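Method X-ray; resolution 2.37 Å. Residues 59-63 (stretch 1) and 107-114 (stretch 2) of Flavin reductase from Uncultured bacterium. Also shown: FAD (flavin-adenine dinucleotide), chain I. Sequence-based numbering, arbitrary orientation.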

# COMPACT_ATOMS: atom_id res chain seq x y z
N HIS A 59 -11.41 -4.26 19.22
CA HIS A 59 -10.11 -3.62 19.21
C HIS A 59 -9.91 -2.87 17.90
O HIS A 59 -10.59 -3.15 16.91
CB HIS A 59 -9.01 -4.66 19.40
CG HIS A 59 -7.65 -4.07 19.61
ND1 HIS A 59 -7.43 -2.98 20.42
CD2 HIS A 59 -6.44 -4.41 19.11
CE1 HIS A 59 -6.14 -2.68 20.41
NE2 HIS A 59 -5.52 -3.54 19.62
N ALA A 60 -8.99 -1.92 17.90
CA ALA A 60 -8.69 -1.14 16.71
C ALA A 60 -7.22 -0.73 16.70
O ALA A 60 -6.59 -0.62 17.75
CB ALA A 60 -9.58 0.09 16.64
N MET A 61 -6.69 -0.53 15.50
CA MET A 61 -5.32 -0.08 15.31
C MET A 61 -5.21 0.68 14.00
O MET A 61 -5.98 0.45 13.06
CB MET A 61 -4.34 -1.26 15.33
CG MET A 61 -4.55 -2.26 14.20
SD MET A 61 -3.38 -2.14 12.83
CE MET A 61 -1.91 -2.85 13.55
N THR A 62 -4.25 1.60 13.94
CA THR A 62 -4.05 2.42 12.77
C THR A 62 -3.09 1.72 11.81
O THR A 62 -2.03 1.24 12.21
CB THR A 62 -3.50 3.81 13.15
OG1 THR A 62 -4.50 4.54 13.88
CG2 THR A 62 -3.11 4.59 11.91
N ALA A 63 -3.48 1.66 10.54
CA ALA A 63 -2.68 0.97 9.53
C ALA A 63 -2.67 1.74 8.22
O ALA A 63 -3.70 2.24 7.78
CB ALA A 63 -3.22 -0.43 9.30
N HIS A 107 -6.80 12.84 14.20
CA HIS A 107 -6.77 12.55 15.62
C HIS A 107 -7.12 11.08 15.86
O HIS A 107 -6.62 10.47 16.79
CB HIS A 107 -7.72 13.48 16.39
CG HIS A 107 -9.17 13.34 16.02
ND1 HIS A 107 -9.68 13.80 14.83
CD2 HIS A 107 -10.21 12.81 16.70
CE1 HIS A 107 -10.98 13.55 14.78
NE2 HIS A 107 -11.33 12.95 15.91
N VAL A 108 -7.98 10.53 15.00
CA VAL A 108 -8.27 9.10 15.06
C VAL A 108 -7.04 8.26 14.71
O VAL A 108 -6.76 7.25 15.38
CB VAL A 108 -9.41 8.70 14.10
CG1 VAL A 108 -9.73 7.21 14.24
CG2 VAL A 108 -10.66 9.54 14.35
N ALA A 109 -6.32 8.66 13.67
CA ALA A 109 -5.12 7.94 13.26
C ALA A 109 -4.10 7.94 14.39
O ALA A 109 -3.48 6.92 14.68
CB ALA A 109 -4.52 8.56 12.00
N LEU A 110 -3.92 9.10 15.01
CA LEU A 110 -2.95 9.23 16.10
C LEU A 110 -3.33 8.37 17.29
O LEU A 110 -2.51 7.62 17.80
CB LEU A 110 -2.82 10.69 16.54
CG LEU A 110 -2.04 11.59 15.58
CD1 LEU A 110 -2.17 13.06 15.97
CD2 LEU A 110 -0.59 11.15 15.49
N LEU A 111 -4.59 8.49 17.72
CA LEU A 111 -5.07 7.74 18.87
C LEU A 111 -4.83 6.24 18.74
O LEU A 111 -4.27 5.63 19.65
CB LEU A 111 -6.57 7.99 19.09
CG LEU A 111 -7.22 7.17 20.22
CD1 LEU A 111 -6.49 7.36 21.55
CD2 LEU A 111 -8.70 7.50 20.35
N TYR A 112 -5.23 5.65 17.62
CA TYR A 112 -5.15 4.20 17.49
C TYR A 112 -3.80 3.74 16.96
O TYR A 112 -3.62 2.56 16.66
CB TYR A 112 -6.30 3.69 16.63
CG TYR A 112 -7.60 3.89 17.35
CD1 TYR A 112 -7.93 3.07 18.42
CD2 TYR A 112 -8.49 4.88 16.99
CE1 TYR A 112 -9.10 3.24 19.12
CE2 TYR A 112 -9.68 5.06 17.69
CZ TYR A 112 -9.97 4.23 18.75
OH TYR A 112 -11.15 4.39 19.45
N ALA A 113 -2.87 4.68 16.86
CA ALA A 113 -1.46 4.36 16.66
C ALA A 113 -0.70 4.44 17.99
O ALA A 113 0.48 4.08 18.06
CB ALA A 113 -0.85 5.29 15.64
N ASN A 114 -1.37 4.91 19.04
CA ASN A 114 -0.74 5.10 20.35
C ASN A 114 -0.82 3.85 21.23
O ASN A 114 -1.88 3.51 21.75
CB ASN A 114 -1.39 6.29 21.08
CG ASN A 114 -0.53 6.82 22.22
OD1 ASN A 114 0.17 6.06 22.90
ND2 ASN A 114 -0.56 8.13 22.43
PA FAD I . 0.20 -2.92 20.27
O1A FAD I . -0.23 -3.88 21.34
O2A FAD I . -0.16 -1.53 20.63
O5B FAD I . 1.81 -3.00 20.07
C5B FAD I . 2.43 -2.09 19.16
C4B FAD I . 3.99 -2.09 19.36
O4B FAD I . 4.27 -1.52 20.48
C3B FAD I . 4.50 -3.52 19.44
O3B FAD I . 5.70 -3.65 18.76
C2B FAD I . 4.70 -3.78 20.93
O2B FAD I . 5.96 -4.62 21.16
C1B FAD I . 4.88 -2.63 21.48
N9A FAD I . 4.19 -2.57 22.71
C8A FAD I . 2.97 -2.01 22.95
N7A FAD I . 2.69 -2.18 24.27
C5A FAD I . 3.73 -2.84 24.84
C6A FAD I . 3.96 -3.28 26.13
N6A FAD I . 3.21 -3.18 27.38
N1A FAD I . 5.11 -3.93 26.43
C2A FAD I . 6.04 -4.17 25.46
N3A FAD I . 5.81 -3.75 24.17
C4A FAD I . 4.65 -3.08 23.87
N1 FAD I . 1.36 -0.91 12.55
C2 FAD I . 1.31 -2.18 11.82
O2 FAD I . 1.53 -3.24 12.41
N3 FAD I . 1.00 -2.19 10.40
C4 FAD I . 0.75 -0.95 9.72
O4 FAD I . 0.51 -0.97 8.60
C4X FAD I . 0.81 0.33 10.48
N5 FAD I . 0.57 1.58 9.83
C5X FAD I . 0.61 2.86 10.59
C6 FAD I . 0.36 4.10 9.93
C7 FAD I . 0.42 5.30 10.65
C7M FAD I . 0.10 6.44 9.64
C8 FAD I . 0.71 5.26 12.02
C8M FAD I . 0.73 6.66 12.71
C9 FAD I . 0.95 4.04 12.66
C9A FAD I . 0.90 2.83 11.94
N10 FAD I . 1.16 1.56 12.63
C10 FAD I . 1.11 0.32 11.88
C1' FAD I . 1.48 1.51 14.08
C2' FAD I . 0.29 0.94 14.88
O2' FAD I . -0.85 1.70 14.61
C3' FAD I . 0.63 1.00 16.35
O3' FAD I . 1.71 0.17 16.60
C4' FAD I . -0.57 0.56 17.20
O4' FAD I . -0.33 0.88 18.51
C5' FAD I . -0.75 -0.97 17.08
O5' FAD I . -1.85 -1.38 17.88
P FAD I . -1.91 -2.90 18.43
O1P FAD I . -2.83 -2.96 19.62
O2P FAD I . -2.39 -3.84 17.32
O3P FAD I . -0.46 -3.31 18.88

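What ties the strand to the end of the helix most firmly? Thr62 does, through two hydrogen bonds made from different parts of the residue. Its side-chain OG1 donates to the backbone O of Ala109 at 2.7 Å, and its backbone N donates to Tyr112 O at 3.0 Å, with an N-H...O angle of 142°. Both acceptors are carbonyls in the last part of the helix and the residue that follows it. No residue within stretch 2 uses these two oxygens as a backbone acceptor, so the strand supplies donors to them.

How is Thr62 arranged to do this? Its CA-to-CB bond points toward stretch 2, and a chi1 of -67° (m) brings OG1 to the Ala109 carbonyl. OG1 also lies 3.4 Å from Ala113 N, but the angle is poor and no hydrogen bond forms; that nitrogen instead donates to Leu110 O, 3.1 Å away. Threonine suits this buried position because it carries a hydroxyl and a methyl on the same carbon. While the hydroxyl bonds, CG2 comes to 4.2 Å from Ala109 CB, and Thr62 CB sits 3.9 Å from Ala113 CB. The two backbones run close here, with the CA atoms of Thr62 and Ala113 5.1 Å apart.

What does Tyr112 contribute beyond its carbonyl? It is the first residue to leave helical phi/psi, within a type I turn from Leu111 to Asn114, and its CA-to-CB bond points toward the strand. Ala60 CB approaches the ring obliquely, 3.8 Å from Tyr112 CD1 and 4.3 Å from the ring centroid, in an off-centre CH-pi contact. The Tyr112 hydroxyl is hydrogen-bonded elsewhere in the structure, so the buried ring does not leave its polar end unsatisfied. Met61 CA adds a CA-H...O contact to Tyr112 O at 3.4 Å; although the Met61 CA-to-CB bond points away overall, CB still touches stretch 2. Together the two stretches bury 241 Å², with Thr62 and Tyr112 covered most.

Where does the flavin meet this contact? Strand alternation sends Ala60 and Thr62 toward stretch 2, while His59 and Ala63 point away from it. His59 NE2 donates to FAD O1P at 2.8 Å, with the phosphate oxygen near the plane of the imidazole, and Ala63 CA comes to 3.3 Å from FAD N5. FAD O2' donates to Thr62 O at 2.7 Å, and FAD O4' makes a weak hydrogen bond to Ala113 O at 3.3 Å. The cofactor therefore bridges the two stretches, as befits a flavin reductase.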